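Local coordinates for actin-binding protein (Saccharomyces cerevisiae, PDB 1HQZ) that binds actin filaments and recruits the ARP2/3 complex to their sides to regulate actin assembly, here represented by its N-terminal cofilin-homology domain, at residues Y19-I22 with S26-D29; K80-G85 with N129-K134; V118-R121 with D125-E128. All coordinates share one frame; numbering follows the deposited sequence.

Contact 1: Y19-I22 with S26-D29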
loop_
_atom_site.group_PDB
_atom_site.type_symbol
_atom_site.label_atom_id
_atom_site.label_comp_id
_atom_site.label_asym_id
_atom_site.label_seq_id
_atom_site.Cartn_x
_atom_site.Cartn_y
_atom_site.Cartn_z
ATOM N N TYR A 19 -1.506 1.739 -10.191
ATOM C CA TYR A 19 -2.749 1.685 -9.437
ATOM C C TYR A 19 -3.886 1.040 -10.242
ATOM O O TYR A 19 -4.506 0.074 -9.793
ATOM C CB TYR A 19 -3.145 3.097 -9.006
ATOM C CG TYR A 19 -4.556 3.215 -8.481
ATOM C CD1 TYR A 19 -4.922 2.668 -7.249
ATOM C CD2 TYR A 19 -5.537 3.855 -9.235
ATOM C CE1 TYR A 19 -6.248 2.759 -6.784
ATOM C CE2 TYR A 19 -6.858 3.949 -8.783
ATOM C CZ TYR A 19 -7.208 3.403 -7.567
ATOM O OH TYR A 19 -8.514 3.495 -7.151
ATOM N N LEU A 20 -4.152 1.563 -11.435
ATOM C CA LEU A 20 -5.228 1.022 -12.272
ATOM C C LEU A 20 -5.030 -0.443 -12.604
ATOM O O LEU A 20 -5.970 -1.234 -12.492
ATOM C CB LEU A 20 -5.367 1.825 -13.571
ATOM C CG LEU A 20 -6.047 3.183 -13.410
ATOM C CD1 LEU A 20 -6.051 3.912 -14.743
ATOM C CD2 LEU A 20 -7.473 2.989 -12.896
ATOM N N LYS A 21 -3.812 -0.799 -13.012
ATOM C CA LYS A 21 -3.487 -2.191 -13.345
ATOM C C LYS A 21 -3.927 -3.100 -12.210
ATOM O O LYS A 21 -4.590 -4.123 -12.419
ATOM C CB LYS A 21 -1.979 -2.396 -13.498
ATOM C CG LYS A 21 -1.332 -1.949 -14.776
ATOM C CD LYS A 21 0.125 -2.393 -14.717
ATOM C CE LYS A 21 0.943 -1.848 -15.848
ATOM N NZ LYS A 21 2.362 -2.266 -15.678
ATOM N N ILE A 22 -3.528 -2.713 -11.005
ATOM C CA ILE A 22 -3.819 -3.480 -9.809
ATOM C C ILE A 22 -5.291 -3.554 -9.423
ATOM O O ILE A 22 -5.814 -4.647 -9.247
ATOM C CB ILE A 22 -2.992 -2.938 -8.620
ATOM C CG1 ILE A 22 -1.505 -3.120 -8.924
ATOM C CG2 ILE A 22 -3.367 -3.660 -7.336
ATOM C CD1 ILE A 22 -0.592 -2.592 -7.857
ATOM N N SER A 26 -5.998 -6.109 -14.478
ATOM C CA SER A 26 -5.690 -6.212 -15.904
ATOM C C SER A 26 -4.328 -6.806 -16.265
ATOM O O SER A 26 -4.012 -6.968 -17.447
ATOM C CB SER A 26 -5.843 -4.831 -16.561
ATOM O OG SER A 26 -4.986 -3.870 -15.962
ATOM N N ASP A 27 -3.529 -7.149 -15.261
ATOM C CA ASP A 27 -2.208 -7.715 -15.519
ATOM C C ASP A 27 -1.726 -8.598 -14.358
ATOM O O ASP A 27 -1.324 -8.099 -13.308
ATOM C CB ASP A 27 -1.219 -6.576 -15.779
ATOM C CG ASP A 27 0.178 -7.072 -16.095
ATOM O OD1 ASP A 27 0.375 -8.304 -16.204
ATOM O OD2 ASP A 27 1.080 -6.217 -16.236
ATOM N N PRO A 28 -1.753 -9.930 -14.543
ATOM C CA PRO A 28 -1.329 -10.901 -13.527
ATOM C C PRO A 28 0.105 -10.743 -13.008
ATOM O O PRO A 28 0.423 -11.226 -11.921
ATOM C CB PRO A 28 -1.567 -12.243 -14.212
ATOM C CG PRO A 28 -1.375 -11.923 -15.664
ATOM C CD PRO A 28 -2.117 -10.617 -15.795
ATOM N N ASP A 29 0.964 -10.071 -13.771
ATOM C CA ASP A 29 2.342 -9.848 -13.333
ATOM C C ASP A 29 2.414 -8.726 -12.300
ATOM O O ASP A 29 3.388 -8.614 -11.561
ATOM C CB ASP A 29 3.262 -9.466 -14.507
ATOM C CG ASP A 29 3.517 -10.616 -15.457
ATOM O OD1 ASP A 29 3.709 -11.748 -14.986
ATOM O OD2 ASP A 29 3.547 -10.386 -16.680
#

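Contact 2: K80-G85 with N129-K134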
loop_
_atom_site.group_PDB
_atom_site.type_symbol
_atom_site.label_atom_id
_atom_site.label_comp_id
_atom_site.label_asym_id
_atom_site.label_seq_id
_atom_site.Cartn_x
_atom_site.Cartn_y
_atom_site.Cartn_z
ATOM N N LYS A 80 -9.960 -8.918 -3.680
ATOM C CA LYS A 80 -10.162 -7.702 -2.916
ATOM C C LYS A 80 -8.905 -6.848 -2.840
ATOM O O LYS A 80 -7.794 -7.313 -3.083
ATOM C CB LYS A 80 -10.680 -8.049 -1.522
ATOM C CG LYS A 80 -12.088 -8.641 -1.564
ATOM C CD LYS A 80 -12.561 -9.058 -0.196
ATOM C CE LYS A 80 -13.931 -9.695 -0.287
ATOM N NZ LYS A 80 -14.317 -10.345 0.993
ATOM N N ILE A 81 -9.098 -5.581 -2.514
ATOM C CA ILE A 81 -7.990 -4.651 -2.446
ATOM C C ILE A 81 -7.620 -4.278 -1.015
ATOM O O ILE A 81 -8.487 -3.936 -0.190
ATOM C CB ILE A 81 -8.308 -3.352 -3.254
ATOM C CG1 ILE A 81 -8.298 -3.615 -4.768
ATOM C CG2 ILE A 81 -7.236 -2.320 -3.014
ATOM C CD1 ILE A 81 -9.122 -4.755 -5.241
ATOM N N ILE A 82 -6.329 -4.354 -0.717
ATOM C CA ILE A 82 -5.854 -3.982 0.604
ATOM C C ILE A 82 -4.823 -2.863 0.447
ATOM O O ILE A 82 -4.048 -2.841 -0.510
ATOM C CB ILE A 82 -5.224 -5.193 1.351
ATOM C CG1 ILE A 82 -4.655 -4.730 2.696
ATOM C CG2 ILE A 82 -4.142 -5.846 0.496
ATOM C CD1 ILE A 82 -4.170 -5.858 3.615
ATOM N N ILE A 83 -4.863 -1.888 1.345
ATOM C CA ILE A 83 -3.881 -0.829 1.294
ATOM C C ILE A 83 -3.168 -0.885 2.628
ATOM O O ILE A 83 -3.782 -1.163 3.664
ATOM C CB ILE A 83 -4.502 0.558 1.095
ATOM C CG1 ILE A 83 -5.489 0.868 2.218
ATOM C CG2 ILE A 83 -5.183 0.614 -0.252
ATOM C CD1 ILE A 83 -5.943 2.321 2.229
ATOM N N ILE A 84 -1.866 -0.646 2.595
ATOM C CA ILE A 84 -1.072 -0.692 3.806
ATOM C C ILE A 84 -0.336 0.611 4.064
ATOM O O ILE A 84 0.359 1.121 3.196
ATOM C CB ILE A 84 -0.056 -1.865 3.740
ATOM C CG1 ILE A 84 -0.823 -3.188 3.830
ATOM C CG2 ILE A 84 0.978 -1.749 4.855
ATOM C CD1 ILE A 84 0.022 -4.403 3.629
ATOM N N GLY A 85 -0.530 1.151 5.261
ATOM C CA GLY A 85 0.146 2.363 5.662
ATOM C C GLY A 85 1.318 1.898 6.510
ATOM O O GLY A 85 1.156 1.489 7.656
ATOM N N ASN A 129 -1.136 -14.703 6.849
ATOM C CA ASN A 129 -2.403 -15.343 7.195
ATOM C C ASN A 129 -3.373 -14.399 7.893
ATOM O O ASN A 129 -4.576 -14.433 7.646
ATOM C CB ASN A 129 -2.154 -16.580 8.060
ATOM C CG ASN A 129 -1.575 -17.730 7.260
ATOM O OD1 ASN A 129 -2.112 -18.104 6.208
ATOM N ND2 ASN A 129 -0.481 -18.303 7.751
ATOM N N GLU A 130 -2.847 -13.567 8.777
ATOM C CA GLU A 130 -3.665 -12.605 9.491
ATOM C C GLU A 130 -4.348 -11.666 8.482
ATOM O O GLU A 130 -5.538 -11.360 8.598
ATOM C CB GLU A 130 -2.771 -11.814 10.452
ATOM C CG GLU A 130 -3.224 -10.389 10.730
ATOM C CD GLU A 130 -4.320 -10.298 11.767
ATOM O OE1 GLU A 130 -5.312 -11.056 11.668
ATOM O OE2 GLU A 130 -4.190 -9.452 12.678
ATOM N N LEU A 131 -3.591 -11.228 7.479
ATOM C CA LEU A 131 -4.126 -10.319 6.476
ATOM C C LEU A 131 -5.094 -11.002 5.519
ATOM O O LEU A 131 -6.098 -10.403 5.114
ATOM C CB LEU A 131 -2.979 -9.659 5.696
ATOM C CG LEU A 131 -2.061 -8.719 6.495
ATOM C CD1 LEU A 131 -0.936 -8.224 5.605
ATOM C CD2 LEU A 131 -2.851 -7.544 7.029
ATOM N N LEU A 132 -4.804 -12.246 5.148
ATOM C CA LEU A 132 -5.690 -12.959 4.239
ATOM C C LEU A 132 -7.045 -13.149 4.917
ATOM O O LEU A 132 -8.082 -13.239 4.256
ATOM C CB LEU A 132 -5.083 -14.313 3.842
ATOM C CG LEU A 132 -3.837 -14.256 2.944
ATOM C CD1 LEU A 132 -3.350 -15.658 2.653
ATOM C CD2 LEU A 132 -4.165 -13.540 1.642
ATOM N N MET A 133 -7.029 -13.189 6.247
ATOM C CA MET A 133 -8.253 -13.347 7.026
ATOM C C MET A 133 -9.044 -12.047 7.014
ATOM O O MET A 133 -10.263 -12.052 6.833
ATOM C CB MET A 133 -7.922 -13.713 8.466
ATOM C CG MET A 133 -9.146 -13.913 9.318
ATOM S SD MET A 133 -8.708 -14.110 11.038
ATOM C CE MET A 133 -8.656 -12.362 11.552
ATOM N N LYS A 134 -8.341 -10.936 7.220
ATOM C CA LYS A 134 -8.976 -9.620 7.210
ATOM C C LYS A 134 -9.581 -9.353 5.837
ATOM O O LYS A 134 -10.664 -8.775 5.722
ATOM C CB LYS A 134 -7.956 -8.528 7.543
ATOM C CG LYS A 134 -7.459 -8.579 8.968
ATOM C CD LYS A 134 -6.659 -7.337 9.316
ATOM C CE LYS A 134 -6.206 -7.356 10.768
ATOM N NZ LYS A 134 -5.772 -5.990 11.192
#

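Contact 3: V118-R121 with D125-E128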
loop_
_atom_site.group_PDB
_atom_site.type_symbol
_atom_site.label_atom_id
_atom_site.label_comp_id
_atom_site.label_asym_id
_atom_site.label_seq_id
_atom_site.Cartn_x
_atom_site.Cartn_y
_atom_site.Cartn_z
ATOM N N VAL A 118 -4.856 -1.326 6.555
ATOM C CA VAL A 118 -4.023 -1.719 7.676
ATOM C C VAL A 118 -2.866 -0.755 7.918
ATOM O O VAL A 118 -2.292 -0.206 6.984
ATOM C CB VAL A 118 -3.423 -3.141 7.456
ATOM C CG1 VAL A 118 -2.409 -3.457 8.548
ATOM C CG2 VAL A 118 -4.530 -4.187 7.480
ATOM N N THR A 119 -2.548 -0.546 9.190
ATOM C CA THR A 119 -1.433 0.297 9.588
ATOM C C THR A 119 -0.359 -0.686 10.079
ATOM O O THR A 119 -0.639 -1.581 10.887
ATOM C CB THR A 119 -1.822 1.267 10.721
ATOM O OG1 THR A 119 -2.707 2.278 10.212
ATOM C CG2 THR A 119 -0.575 1.936 11.293
ATOM N N ALA A 120 0.859 -0.540 9.568
ATOM C CA ALA A 120 1.944 -1.435 9.947
ATOM C C ALA A 120 3.216 -0.686 10.321
ATOM O O ALA A 120 3.485 0.388 9.794
ATOM C CB ALA A 120 2.226 -2.399 8.804
ATOM N N ARG A 121 3.998 -1.277 11.220
ATOM C CA ARG A 121 5.257 -0.704 11.698
ATOM C C ARG A 121 6.442 -1.636 11.458
ATOM O O ARG A 121 7.576 -1.184 11.325
ATOM C CB ARG A 121 5.178 -0.422 13.192
ATOM C CG ARG A 121 4.356 0.778 13.576
ATOM C CD ARG A 121 4.271 0.875 15.088
ATOM N NE ARG A 121 5.570 0.642 15.718
ATOM C CZ ARG A 121 5.831 -0.369 16.540
ATOM N NH1 ARG A 121 4.881 -1.246 16.843
ATOM N NH2 ARG A 121 7.050 -0.512 17.048
ATOM N N ASP A 125 3.454 -6.953 11.807
ATOM C CA ASP A 125 2.178 -6.340 11.462
ATOM C C ASP A 125 1.736 -6.771 10.070
ATOM O O ASP A 125 0.636 -6.442 9.626
ATOM C CB ASP A 125 2.290 -4.816 11.499
ATOM C CG ASP A 125 2.604 -4.291 12.881
ATOM O OD1 ASP A 125 2.134 -4.914 13.855
ATOM O OD2 ASP A 125 3.298 -3.256 12.994
ATOM N N LEU A 126 2.601 -7.510 9.384
ATOM C CA LEU A 126 2.316 -7.973 8.031
ATOM C C LEU A 126 2.336 -9.501 7.907
ATOM O O LEU A 126 2.929 -10.055 6.980
ATOM C CB LEU A 126 3.319 -7.351 7.051
ATOM C CG LEU A 126 3.389 -5.814 6.979
ATOM C CD1 LEU A 126 4.573 -5.375 6.120
ATOM C CD2 LEU A 126 2.093 -5.266 6.402
ATOM N N ASP A 127 1.691 -10.184 8.846
ATOM C CA ASP A 127 1.630 -11.640 8.782
ATOM C C ASP A 127 0.641 -11.997 7.681
ATOM O O ASP A 127 -0.511 -11.577 7.718
ATOM C CB ASP A 127 1.158 -12.223 10.116
ATOM C CG ASP A 127 0.867 -13.710 10.022
ATOM O OD1 ASP A 127 1.819 -14.483 9.770
ATOM O OD2 ASP A 127 -0.312 -14.099 10.186
ATOM N N GLU A 128 1.090 -12.774 6.705
ATOM C CA GLU A 128 0.250 -13.141 5.571
ATOM C C GLU A 128 -1.103 -13.775 5.901
ATOM O O GLU A 128 -2.119 -13.423 5.298
ATOM C CB GLU A 128 1.031 -14.046 4.605
ATOM C CG GLU A 128 0.232 -14.452 3.373
ATOM C CD GLU A 128 1.102 -14.991 2.245
ATOM O OE1 GLU A 128 2.218 -15.467 2.526
ATOM O OE2 GLU A 128 0.654 -14.947 1.076
HETATM O O HOH W 1 2.510 -2.133 15.160
#

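Contact 1: Y19-I22 with S26-D29
Ser26 N reaches back to Lys21 O at 3.2 Å, in the plane of the carbonyl but with a bent N-H...O angle of 135°, so the last turn of helix 12-24 is joined to the chain that leaves it by a bond spanning five residues instead of the helical four. The exit passes directly into an Asx turn at Asp27, and together they carry the ADF-homology domain from its first helix toward strand 32-37. Ser26 tucks its hydroxyl between its own backbone N and carbonyl carbon (chi1 59°), which turns OG back over the helix, 3.5 Å from Lys21 CA. Farther out, the extended chain of Lys21 runs alongside Asp27, both heading the same way. Their ends stay apart, Lys21 NZ standing 4.2 Å from Asp27 OD2, too far for a salt bridge; Glu18 on the same helix gives the ammonium group a long, weak ion pair. This is a surface contact, while Ile22, pointing away from the loop, packs on Leu68 and Arg70 of strand 65-71. The other carboxylate oxygen of Asp27 serves the loop: OD1 accepts from Asp29 N at 3.1 Å, the donor coming from above the carboxylate plane.

Contact 2: K80-G85 with N129-K134
Glu130 O receives two backbone N-H groups in the helical turn that presents Leu131 to Ile82 and Ile84: Lys134 N at 3.2 Å and, more weakly, Met133 N at 3.3 Å. Met133 N also bonds to Asn129 O, at 3.1 Å, so its hydrogen is shared between two carbonyls. Such bonds hold the turn, but they stay within the helix, and the meeting with the strand is wholly apolar. Within 80-85 and 129-134 Leu131 alone bridges the gap, its two methyls divided between two isoleucines. CD2 meets Ile82 CD1 at 4.0 Å, the two side chains crossing at about a right angle. The other branch, CD1, lies 4.4 Å from Ile84 CD1. Ile82 reaches this far because its chain is fully extended, with CG1 anti to the backbone N (chi1 176°) and CD1 continuing the line outward. That reach bridges backbones 8.8 Å apart between Ile82 CA and Leu131 CA. The arrangement belongs to the ADF-homology fold, a mixed sheet with helices on both faces; strand 80-86 lies inside the sheet, between the antiparallel strand 65-71 and the parallel strand 116-120. Ile82 and Ile84 project from the face covered by helix 128-136, whereas Ile81 and Ile83 project from the other and pack on Leu68. Helix 52-56 shares the Leu131 side of the sheet, its Leu56 touching both Leu131 and Ile84. All three residues that touch across the contact are buried. Near the beginning of the strand a polar tie complements the apolar one: Lys80 extends its long side chain so that NZ hydrogen-bonds to Ile135 O, beyond Lys134 in the same helix.

Contact 3: V118-R121 with D125-E128
A short-range turn contact, partly buried, joins the end of edge strand 116-120 to the chain leading into helix 128-136, and Ala120, Arg121, Asp125 and Leu126 carry it. Its polar half centres on Asp125 OD2, which accepts from Arg121 N at 2.7 Å through the lone pair directed away from OD1, with an N-H...O angle of 151°. Asp122 N adds a second backbone hydrogen bond to OD2, and a water donates a third at 2.6 Å. Three donors on one oxygen restrain the carboxylate and would be expected to favour its charged form. The same water accepts from Arg121 NH1 at 3.0 Å, so the guanidinium, whose chain bends at chi3 (44°), is linked to Asp125 through this one water; its direct salt bridge is made by NH2 to Asp89. In the ADF-homology fold this turn brings the chain off the last strand of the sheet and into the C-terminal helix. Asp127 takes the N-cap position there, its OD2 bonded to Glu130 N. The apolar half lies against the sheet: Ala120 CB sits 3.6 Å from Asp125 CB and 3.7 Å from Leu126 CD2. Leu126, buried, also packs on Trp86 of the neighbouring strand and on Leu56 of helix 52-56.

Contacts 2 and 3 form one continuous region, their centres about 8 Å apart, with contact 3 nested in the chain loop that contact 2 closes. Strands 80-86 and 116-120 join them: Gly85 N to Val118 O and Gly85 O to Ala120 N, each 2.8 Å, are probable hydrogen bonds. Ile84 CD1 also touches Leu126 CD2 at 3.6 Å, and Leu131 CD2 touches Val118 CG2 at 3.8 Å. Contact 1 touches neither: its centre is about 17 Å from that of contact 2, though nearest atoms come to about 5 Å, and about 22 Å from that of contact 3, on the opposite side of the chain's centre. In cofilin relatives the long helix, probably helix 93-110 here, is a main actin-binding element; Thr119 of contact 3 touches its Phe99 and Phe103.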